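Uncharacterized protein McrA (Streptomyces coelicolor, PDB 5ZMO) recognises sulfur in phosphorothioated DNA through its sulfur-binding domain, the part in this chain, and as a whole protein probably acts as a type IV restriction endonuclease. Local coordinates at residues 28-33 with 142-147; 41-46 with 125-130; 62-67 with 153-158. All coordinates share one frame; numbering follows the deposited sequence.

Contact 1: residues 28-33 with 142-147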
loop_
_atom_site.group_PDB
_atom_site.type_symbol
_atom_site.label_atom_id
_atom_site.label_comp_id
_atom_site.label_asym_id
_atom_site.label_seq_id
_atom_site.Cartn_x
_atom_site.Cartn_y
_atom_site.Cartn_z
ATOM N N HIS A 28 6.141 4.437 -3.570
ATOM C CA HIS A 28 4.699 4.646 -3.248
ATOM C C HIS A 28 3.952 3.333 -3.045
ATOM O O HIS A 28 3.340 3.096 -2.007
ATOM C CB HIS A 28 4.023 5.456 -4.291
ATOM C CG HIS A 28 4.634 6.806 -4.505
ATOM N ND1 HIS A 28 5.929 6.962 -4.956
ATOM C CD2 HIS A 28 4.128 8.047 -4.395
ATOM C CE1 HIS A 28 6.208 8.246 -5.043
ATOM N NE2 HIS A 28 5.127 8.931 -4.740
ATOM N N ARG A 29 4.071 2.414 -4.028
ATOM C CA ARG A 29 3.403 1.120 -3.942
ATOM C C ARG A 29 3.966 0.241 -2.861
ATOM O O ARG A 29 3.174 -0.345 -2.117
ATOM C CB ARG A 29 3.283 0.461 -5.338
ATOM C CG ARG A 29 2.114 1.059 -6.110
ATOM C CD ARG A 29 2.045 0.427 -7.507
ATOM N NE ARG A 29 3.024 0.993 -8.405
ATOM C CZ ARG A 29 3.398 0.408 -9.571
ATOM N NH1 ARG A 29 4.320 0.968 -10.335
ATOM N NH2 ARG A 29 2.896 -0.763 -9.941
ATOM N N PRO A 30 5.318 0.110 -2.758
ATOM C CA PRO A 30 5.915 -0.607 -1.678
ATOM C C PRO A 30 5.491 -0.134 -0.290
ATOM O O PRO A 30 5.190 -1.012 0.581
ATOM C CB PRO A 30 7.436 -0.426 -1.916
ATOM C CG PRO A 30 7.491 -0.376 -3.459
ATOM C CD PRO A 30 6.311 0.410 -3.817
ATOM N N VAL A 31 5.397 1.160 -0.122
ATOM C CA VAL A 31 4.976 1.697 1.215
ATOM C C VAL A 31 3.492 1.332 1.506
ATOM O O VAL A 31 3.167 0.857 2.575
ATOM C CB VAL A 31 5.219 3.198 1.316
ATOM C CG1 VAL A 31 4.455 3.855 2.479
ATOM C CG2 VAL A 31 6.698 3.475 1.408
ATOM N N LEU A 32 2.589 1.562 0.581
ATOM C CA LEU A 32 1.202 1.204 0.813
ATOM C C LEU A 32 0.989 -0.270 1.023
ATOM O O LEU A 32 0.212 -0.683 1.989
ATOM C CB LEU A 32 0.313 1.778 -0.288
ATOM C CG LEU A 32 -1.179 1.631 -0.031
ATOM C CD1 LEU A 32 -1.620 2.242 1.247
ATOM C CD2 LEU A 32 -1.938 2.246 -1.202
ATOM N N LEU A 33 1.676 -1.111 0.214
ATOM C CA LEU A 33 1.588 -2.570 0.440
ATOM C C LEU A 33 2.106 -2.974 1.811
ATOM O O LEU A 33 1.471 -3.790 2.492
ATOM C CB LEU A 33 2.337 -3.406 -0.609
ATOM C CG LEU A 33 1.624 -3.352 -1.952
ATOM C CD1 LEU A 33 2.575 -3.800 -3.057
ATOM C CD2 LEU A 33 0.395 -4.168 -1.959
ATOM N N ALA A 142 13.431 -6.334 1.526
ATOM C CA ALA A 142 14.726 -6.692 0.916
ATOM C C ALA A 142 14.915 -5.968 -0.368
ATOM O O ALA A 142 16.018 -5.501 -0.671
ATOM C CB ALA A 142 14.854 -8.175 0.667
ATOM N N ARG A 143 13.843 -5.827 -1.138
ATOM C CA ARG A 143 13.989 -5.175 -2.418
ATOM C C ARG A 143 14.058 -3.648 -2.366
ATOM O O ARG A 143 14.741 -3.038 -3.178
ATOM C CB ARG A 143 12.847 -5.632 -3.359
ATOM C CG ARG A 143 12.996 -5.159 -4.770
ATOM C CD ARG A 143 11.910 -5.714 -5.682
ATOM N NE ARG A 143 11.984 -7.156 -5.924
ATOM C CZ ARG A 143 11.074 -7.831 -6.638
ATOM N NH1 ARG A 143 10.003 -7.209 -7.171
ATOM N NH2 ARG A 143 11.224 -9.141 -6.831
ATOM N N TYR A 144 13.269 -3.016 -1.498
ATOM C CA TYR A 144 13.122 -1.559 -1.480
ATOM C C TYR A 144 13.688 -0.825 -0.267
ATOM O O TYR A 144 13.769 0.382 -0.312
ATOM C CB TYR A 144 11.618 -1.209 -1.588
ATOM C CG TYR A 144 11.044 -1.753 -2.873
ATOM C CD1 TYR A 144 11.469 -1.243 -4.083
ATOM C CD2 TYR A 144 10.160 -2.840 -2.870
ATOM C CE1 TYR A 144 10.976 -1.773 -5.295
ATOM C CE2 TYR A 144 9.671 -3.371 -4.070
ATOM C CZ TYR A 144 10.097 -2.810 -5.262
ATOM O OH TYR A 144 9.583 -3.321 -6.432
ATOM N N PHE A 145 13.916 -1.526 0.851
ATOM C CA PHE A 145 14.382 -0.923 2.110
ATOM C C PHE A 145 15.504 -1.773 2.623
ATOM O O PHE A 145 15.506 -2.194 3.785
ATOM C CB PHE A 145 13.235 -0.833 3.138
ATOM C CG PHE A 145 12.164 0.039 2.715
ATOM C CD1 PHE A 145 12.336 1.400 2.759
ATOM C CD2 PHE A 145 10.951 -0.490 2.225
ATOM C CE1 PHE A 145 11.347 2.232 2.270
ATOM C CE2 PHE A 145 9.966 0.350 1.743
ATOM C CZ PHE A 145 10.158 1.717 1.793
ATOM N N HIS A 146 16.451 -2.051 1.731
ATOM C CA HIS A 146 17.499 -3.020 1.998
ATOM C C HIS A 146 18.365 -2.521 3.150
ATOM O O HIS A 146 18.747 -3.306 4.011
ATOM C CB HIS A 146 18.343 -3.248 0.745
ATOM C CG HIS A 146 19.359 -4.341 0.889
ATOM N ND1 HIS A 146 20.625 -4.264 0.331
ATOM C CD2 HIS A 146 19.305 -5.528 1.542
ATOM C CE1 HIS A 146 21.296 -5.361 0.622
ATOM N NE2 HIS A 146 20.525 -6.136 1.369
ATOM N N LEU A 147 18.688 -1.232 3.144
ATOM C CA LEU A 147 19.205 -0.583 4.358
ATOM C C LEU A 147 17.953 -0.312 5.090
ATOM O O LEU A 147 17.204 0.562 4.656
ATOM C CB LEU A 147 19.871 0.787 4.092
ATOM C CG LEU A 147 21.297 0.886 3.569
ATOM C CD1 LEU A 147 22.147 -0.152 4.265
ATOM C CD2 LEU A 147 21.310 0.674 2.081
#
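Pro30 points the CG-CB edge of its pyrrolidine ring at one face of the Tyr144 ring, the two side chains crossing at about a right angle. Its CG sits 3.7 Å from the centroid of that ring, 12° off the normal, a CH-pi contact from nearly straight above. A smaller contact is made by Val31, whose CG2 touches Phe145 CZ at 3.9 Å, at the ring edge and near its plane. With CG1 anti to the backbone N (chi1 164°), CG2 is left beside that nitrogen and faces Phe145.

Helix 28-41 of the sulfur-binding domain thus sets its first turn against the point where helix 130-144 ends, Phe145 being the first residue to leave helical geometry. Proline suits a first turn, where no backbone N-H is needed for the helix. Arg143 CG covers the opposite face of the Tyr144 ring, 3.7 Å above its plane, so the ring is clamped between two aliphatic groups. An alanine at Tyr144 is likely to leave Pro30 CG without its aromatic partner and open a gap beside the helix start.

Outside the two segments, Pro18 and Leu27 also touch Tyr144, while Val57 and Met61 of helix 50-63 pack on Val31. Next to Pro30, Arg29 pairs with Asp84, and its NH1 hydrogen-bonds a modified residue of the bound partner, consistent with a place at the phosphorothioated DNA.

Contact 2: residues 41-46 with 125-130. With PO4 (phosphate ion), chain D.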
loop_
_atom_site.group_PDB
_atom_site.type_symbol
_atom_site.label_atom_id
_atom_site.label_comp_id
_atom_site.label_asym_id
_atom_site.label_seq_id
_atom_site.Cartn_x
_atom_site.Cartn_y
_atom_site.Cartn_z
ATOM N N VAL A 41 -2.255 -8.031 9.571
ATOM C CA VAL A 41 -1.671 -8.669 10.729
ATOM C C VAL A 41 -2.232 -8.124 12.046
ATOM O O VAL A 41 -2.434 -8.910 12.986
ATOM C CB VAL A 41 -0.106 -8.603 10.611
ATOM C CG1 VAL A 41 0.608 -8.836 11.954
ATOM C CG2 VAL A 41 0.317 -9.607 9.535
ATOM N N ALA A 42 -2.516 -6.833 12.153
ATOM C CA ALA A 42 -3.157 -6.297 13.342
ATOM C C ALA A 42 -4.700 -6.525 13.330
ATOM O O ALA A 42 -5.347 -6.050 14.217
ATOM C CB ALA A 42 -2.867 -4.833 13.500
ATOM N N ARG A 43 -5.250 -7.159 12.286
ATOM C CA ARG A 43 -6.709 -7.439 12.159
ATOM C C ARG A 43 -7.501 -6.177 12.107
ATOM O O ARG A 43 -8.658 -6.109 12.590
ATOM C CB ARG A 43 -7.242 -8.285 13.331
ATOM C CG ARG A 43 -6.355 -9.409 13.785
ATOM C CD ARG A 43 -6.424 -10.521 12.803
ATOM N NE ARG A 43 -5.377 -11.484 13.096
ATOM C CZ ARG A 43 -5.385 -12.750 12.698
ATOM N NH1 ARG A 43 -4.357 -13.529 13.015
ATOM N NH2 ARG A 43 -6.423 -13.254 12.011
ATOM N N ALA A 44 -6.926 -5.147 11.524
ATOM C CA ALA A 44 -7.727 -3.977 11.273
ATOM C C ALA A 44 -8.713 -4.355 10.165
ATOM O O ALA A 44 -8.474 -5.326 9.421
ATOM C CB ALA A 44 -6.874 -2.770 10.896
ATOM N N PRO A 45 -9.783 -3.551 9.994
ATOM C CA PRO A 45 -10.738 -3.872 8.942
ATOM C C PRO A 45 -10.048 -3.922 7.602
ATOM O O PRO A 45 -9.136 -3.114 7.348
ATOM C CB PRO A 45 -11.734 -2.692 9.020
ATOM C CG PRO A 45 -11.663 -2.221 10.459
ATOM C CD PRO A 45 -10.178 -2.338 10.737
ATOM N N ARG A 46 -10.476 -4.821 6.734
ATOM C CA ARG A 46 -9.849 -4.946 5.390
ATOM C C ARG A 46 -10.026 -3.708 4.518
ATOM O O ARG A 46 -9.060 -3.267 3.872
ATOM C CB ARG A 46 -10.411 -6.135 4.637
ATOM C CG ARG A 46 -9.939 -6.295 3.206
ATOM C CD ARG A 46 -10.404 -7.626 2.570
ATOM N NE ARG A 46 -11.834 -7.549 2.293
ATOM C CZ ARG A 46 -12.395 -7.045 1.185
ATOM N NH1 ARG A 46 -13.733 -7.051 1.088
ATOM N NH2 ARG A 46 -11.707 -6.601 0.142
ATOM N N LEU A 125 -5.665 -14.721 3.595
ATOM C CA LEU A 125 -4.381 -15.446 3.635
ATOM C C LEU A 125 -3.414 -14.859 4.687
ATOM O O LEU A 125 -2.820 -15.589 5.482
ATOM C CB LEU A 125 -3.699 -15.463 2.250
ATOM C CG LEU A 125 -2.258 -15.924 2.178
ATOM C CD1 LEU A 125 -2.177 -17.390 2.531
ATOM C CD2 LEU A 125 -1.687 -15.685 0.811
ATOM N N LEU A 126 -3.222 -13.514 4.661
ATOM C CA LEU A 126 -2.388 -12.844 5.625
ATOM C C LEU A 126 -2.768 -13.131 7.078
ATOM O O LEU A 126 -1.899 -13.260 7.925
ATOM C CB LEU A 126 -2.374 -11.302 5.383
ATOM C CG LEU A 126 -1.445 -10.806 4.280
ATOM C CD1 LEU A 126 -1.058 -11.753 3.190
ATOM C CD2 LEU A 126 -1.891 -9.464 3.710
ATOM N N ARG A 127 -4.054 -13.142 7.376
ATOM C CA ARG A 127 -4.465 -13.351 8.771
ATOM C C ARG A 127 -4.284 -14.815 9.172
ATOM O O ARG A 127 -3.907 -15.125 10.332
ATOM C CB ARG A 127 -5.950 -13.088 8.933
ATOM C CG ARG A 127 -6.488 -11.818 8.363
ATOM C CD ARG A 127 -7.914 -12.201 7.930
ATOM N NE ARG A 127 -8.807 -11.840 8.986
ATOM C CZ ARG A 127 -10.072 -12.177 9.110
ATOM N NH1 ARG A 127 -10.677 -11.628 10.142
ATOM N NH2 ARG A 127 -10.742 -12.926 8.223
ATOM N N SER A 128 -4.641 -15.700 8.250
ATOM C CA SER A 128 -4.547 -17.154 8.461
ATOM C C SER A 128 -3.156 -17.769 8.398
ATOM O O SER A 128 -2.898 -18.786 9.093
ATOM C CB SER A 128 -5.494 -17.881 7.538
ATOM O OG SER A 128 -5.022 -17.988 6.210
ATOM N N GLN A 129 -2.256 -17.207 7.580
ATOM C CA GLN A 129 -0.908 -17.748 7.404
ATOM C C GLN A 129 0.058 -16.634 7.614
ATOM O O GLN A 129 0.439 -15.910 6.637
ATOM C CB GLN A 129 -0.744 -18.375 6.022
ATOM C CG GLN A 129 -1.638 -19.563 5.738
ATOM C CD GLN A 129 -1.154 -20.816 6.459
ATOM O OE1 GLN A 129 -1.695 -21.239 7.513
ATOM N NE2 GLN A 129 -0.183 -21.440 5.873
ATOM N N PRO A 130 0.413 -16.398 8.864
ATOM C CA PRO A 130 1.343 -15.322 9.184
ATOM C C PRO A 130 2.737 -15.490 8.564
ATOM O O PRO A 130 3.341 -14.481 8.201
ATOM C CB PRO A 130 1.370 -15.340 10.729
ATOM C CG PRO A 130 0.032 -15.861 11.077
ATOM C CD PRO A 130 -0.133 -16.981 10.115
HETATM P P PO4 D . -13.224 -10.366 5.495
HETATM O O1 PO4 D . -13.455 -8.957 4.931
HETATM O O2 PO4 D . -14.174 -11.221 4.658
HETATM O O3 PO4 D . -13.440 -10.609 7.037
HETATM O O4 PO4 D . -11.815 -10.783 5.152
#
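Arg43 reaches across to Arg127 with the far end of its side chain. From CB the chain starts with CG anti to the carbonyl carbon, and a bend at chi2 (-75°) turns it towards helix 120-128. CB, CG and CD make no close approach to the helix and only carry the group across; the touching begins at the guanidinium. CZ lies 3.7 Å from Arg127 O, with Arg127 CA over one face of the flat group. NH1 gives a hydrogen bond to Arg127 O at 3.2 Å, but the N-H...O angle of 121° makes it weak. NH2 is modelled 3.1 Å from Arg127 CB, so close that the exact placing of this surface group is doubtful. Arginine suits the spot because it is long enough to bring a positive group to a carbonyl in the last turn of the helix, where the helix dipole would probably welcome it.

The two guanidinium planes are turned 56° apart, and Arg43 NH2 stands 4.1 Å from Arg127 NE. The Arg127 guanidinium lies obliquely near a phosphate ion, probably from the crystallisation liquor, with NH2 3.7 Å from phosphate O3, too long to be called a bond. Phosphate O1 lies in the plane of the Arg46 guanidinium, at its edge, where Arg46 NE donates a long, weak hydrogen bond of 3.4 Å to it. Asn124 ND2 also hydrogen-bonds the ion, and Arg46 NH2 is bonded to Leu118 O.

Arg43 itself has positive phi and ends helix 28-41 in a Schellman motif. The contact joins the turn before strand 47-49 to the C-terminal end of helix 120-128, and Leu126 packs on Ile37 and Ala40 of helix 28-41.

Contact 3: residues 62-67 with 153-158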
loop_
_atom_site.group_PDB
_atom_site.type_symbol
_atom_site.label_atom_id
_atom_site.label_comp_id
_atom_site.label_asym_id
_atom_site.label_seq_id
_atom_site.Cartn_x
_atom_site.Cartn_y
_atom_site.Cartn_z
ATOM N N GLU A 62 6.343 10.212 3.597
ATOM C CA GLU A 62 7.362 11.236 3.802
ATOM C C GLU A 62 8.627 10.726 4.471
ATOM O O GLU A 62 9.750 11.025 4.011
ATOM C CB GLU A 62 6.739 12.410 4.603
ATOM C CG GLU A 62 5.682 13.155 3.859
ATOM C CD GLU A 62 4.669 13.881 4.747
ATOM O OE1 GLU A 62 3.882 14.635 4.123
ATOM O OE2 GLU A 62 4.739 13.694 6.007
ATOM N N LYS A 63 8.484 9.996 5.574
ATOM C CA LYS A 63 9.643 9.547 6.304
ATOM C C LYS A 63 10.436 8.445 5.566
ATOM O O LYS A 63 11.649 8.564 5.356
ATOM C CB LYS A 63 9.197 9.093 7.707
ATOM C CG LYS A 63 10.348 8.624 8.550
ATOM C CD LYS A 63 9.960 8.432 9.998
ATOM C CE LYS A 63 11.215 8.059 10.757
ATOM N NZ LYS A 63 10.927 8.073 12.199
ATOM N N TYR A 64 9.757 7.380 5.150
ATOM C CA TYR A 64 10.430 6.181 4.574
ATOM C C TYR A 64 10.429 6.153 3.040
ATOM O O TYR A 64 11.272 5.533 2.422
ATOM C CB TYR A 64 9.803 4.935 5.091
ATOM C CG TYR A 64 9.930 4.842 6.560
ATOM C CD1 TYR A 64 11.153 4.568 7.159
ATOM C CD2 TYR A 64 8.890 5.143 7.369
ATOM C CE1 TYR A 64 11.281 4.542 8.579
ATOM C CE2 TYR A 64 9.001 5.138 8.727
ATOM C CZ TYR A 64 10.204 4.811 9.345
ATOM O OH TYR A 64 10.226 4.836 10.740
ATOM N N GLY A 65 9.464 6.813 2.432
ATOM C CA GLY A 65 9.287 6.806 0.961
ATOM C C GLY A 65 9.933 7.937 0.163
ATOM O O GLY A 65 9.713 8.010 -1.054
ATOM N N GLN A 66 10.630 8.870 0.823
ATOM C CA GLN A 66 11.292 10.002 0.084
ATOM C C GLN A 66 10.350 10.899 -0.690
ATOM O O GLN A 66 10.735 11.456 -1.747
ATOM C CB GLN A 66 12.331 9.493 -0.957
ATOM C CG GLN A 66 13.196 8.336 -0.544
ATOM C CD GLN A 66 14.333 8.041 -1.526
ATOM O OE1 GLN A 66 14.188 8.119 -2.760
ATOM N NE2 GLN A 66 15.472 7.671 -0.969
ATOM N N VAL A 67 9.099 11.016 -0.257
ATOM C CA VAL A 67 8.170 11.856 -0.990
ATOM C C VAL A 67 8.187 13.191 -0.257
ATOM O O VAL A 67 8.480 13.246 0.914
ATOM C CB VAL A 67 6.759 11.232 -1.054
ATOM C CG1 VAL A 67 6.865 9.725 -1.269
ATOM C CG2 VAL A 67 5.997 11.577 0.196
ATOM N N LEU A 153 10.110 -1.039 11.070
ATOM C CA LEU A 153 9.284 -2.173 11.495
ATOM C C LEU A 153 8.201 -1.774 12.464
ATOM O O LEU A 153 7.027 -2.114 12.232
ATOM C CB LEU A 153 10.156 -3.296 12.086
ATOM C CG LEU A 153 10.703 -4.374 11.152
ATOM C CD1 LEU A 153 10.996 -3.872 9.763
ATOM C CD2 LEU A 153 11.877 -5.140 11.772
ATOM N N GLU A 154 8.551 -0.996 13.490
ATOM C CA GLU A 154 7.558 -0.476 14.423
ATOM C C GLU A 154 6.516 0.388 13.729
ATOM O O GLU A 154 5.318 0.244 13.997
ATOM C CB GLU A 154 8.199 0.287 15.595
ATOM C CG GLU A 154 8.717 -0.608 16.706
ATOM C CD GLU A 154 7.613 -1.453 17.377
ATOM O OE1 GLU A 154 7.949 -2.551 17.895
ATOM O OE2 GLU A 154 6.424 -1.032 17.380
ATOM N N ASP A 155 6.942 1.263 12.828
ATOM C CA ASP A 155 6.010 2.248 12.259
ATOM C C ASP A 155 5.024 1.603 11.281
ATOM O O ASP A 155 3.885 2.098 11.103
ATOM C CB ASP A 155 6.729 3.434 11.602
ATOM C CG ASP A 155 7.237 4.479 12.640
ATOM O OD1 ASP A 155 6.948 4.312 13.858
ATOM O OD2 ASP A 155 7.919 5.443 12.226
ATOM N N PHE A 156 5.440 0.495 10.695
ATOM C CA PHE A 156 4.562 -0.283 9.799
ATOM C C PHE A 156 3.793 -1.412 10.509
ATOM O O PHE A 156 3.053 -2.129 9.875
ATOM C CB PHE A 156 5.355 -0.838 8.620
ATOM C CG PHE A 156 5.654 0.179 7.572
ATOM C CD1 PHE A 156 6.695 1.063 7.734
ATOM C CD2 PHE A 156 4.835 0.335 6.443
ATOM C CE1 PHE A 156 6.984 2.015 6.783
ATOM C CE2 PHE A 156 5.128 1.301 5.495
ATOM C CZ PHE A 156 6.181 2.156 5.662
ATOM N N GLY A 157 3.984 -1.606 11.817
ATOM C CA GLY A 157 3.395 -2.696 12.541
ATOM C C GLY A 157 3.888 -4.091 12.266
ATOM O O GLY A 157 3.142 -5.030 12.342
ATOM N N LEU A 158 5.169 -4.230 11.913
ATOM C CA LEU A 158 5.714 -5.462 11.452
ATOM C C LEU A 158 6.824 -5.991 12.388
ATOM O O LEU A 158 7.444 -6.985 12.078
ATOM C CB LEU A 158 6.289 -5.231 10.061
ATOM C CG LEU A 158 5.300 -4.755 8.985
ATOM C CD1 LEU A 158 6.099 -4.464 7.744
ATOM C CD2 LEU A 158 4.298 -5.811 8.658
#
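Tyr64 and Asp155 both hold CG anti to the carbonyl carbon (chi1 -61° in Tyr64), and these torsions send the phenol and the carboxylate toward each other, the side chains crossing at about a right angle. Phe156 brings its ring in beside them. Tyr64 OH donates a hydrogen bond of 2.8 Å to Asp155 OD2. The hydroxyl comes from above the carboxylate, 47° out of its plane, while that oxygen lies at the edge of the tyrosine ring. Tyrosine suits a place like this: its ring can be buried while its hydroxyl still serves a group at the surface.

Lys63 follows an extended chain. Its CG lies over one face of the Tyr64 ring, 3.7 Å above the plane, and its NZ reaches Asp155 OD2 at 4.0 Å, a long salt bridge. The same carboxylate oxygen therefore faces a hydroxyl and a positive charge, which would probably help keep Asp155 ionised.

Phe156 presents its edge to the face of Tyr64 in an offset edge-to-face pair, the planes 62° apart and the centroids separated by 5.7 Å. The closest approach is Phe156 CE1 to Tyr64 CD2, 3.7 Å. Just beyond, Gly157 takes positive phi, easily adopted without a side chain, and closes helix 152-155 with a Schellman motif.

The contact ties the C-terminal part of helix 50-63 and the residues after it to this short C-terminal helix. Val31 and Leu34 of helix 28-41 and Leu60 of helix 50-63 pack on Phe156, and Pro149 touches Tyr64.

How the contacts relate
From the N terminus, the chain enters helix 28-41, whose start and following turn supply the first halves of contacts 1 and 2; helix 50-63 then brings the first half of contact 3. The loop of contact 2 closes first, at helix 120-128, and is nested within the loop of contact 1, which closes where helix 130-144 ends. Contact 3 closes last, at helix 152-155, and crosses both. Contacts 1 and 3, with centres about 9 Å apart, form one continuous region: Val31 O packs on Phe156 CE2 and Phe145 CE1 on Tyr64 O. Contact 2 stands apart, its centre about 19 Å from either, at the far end of helix 28-41.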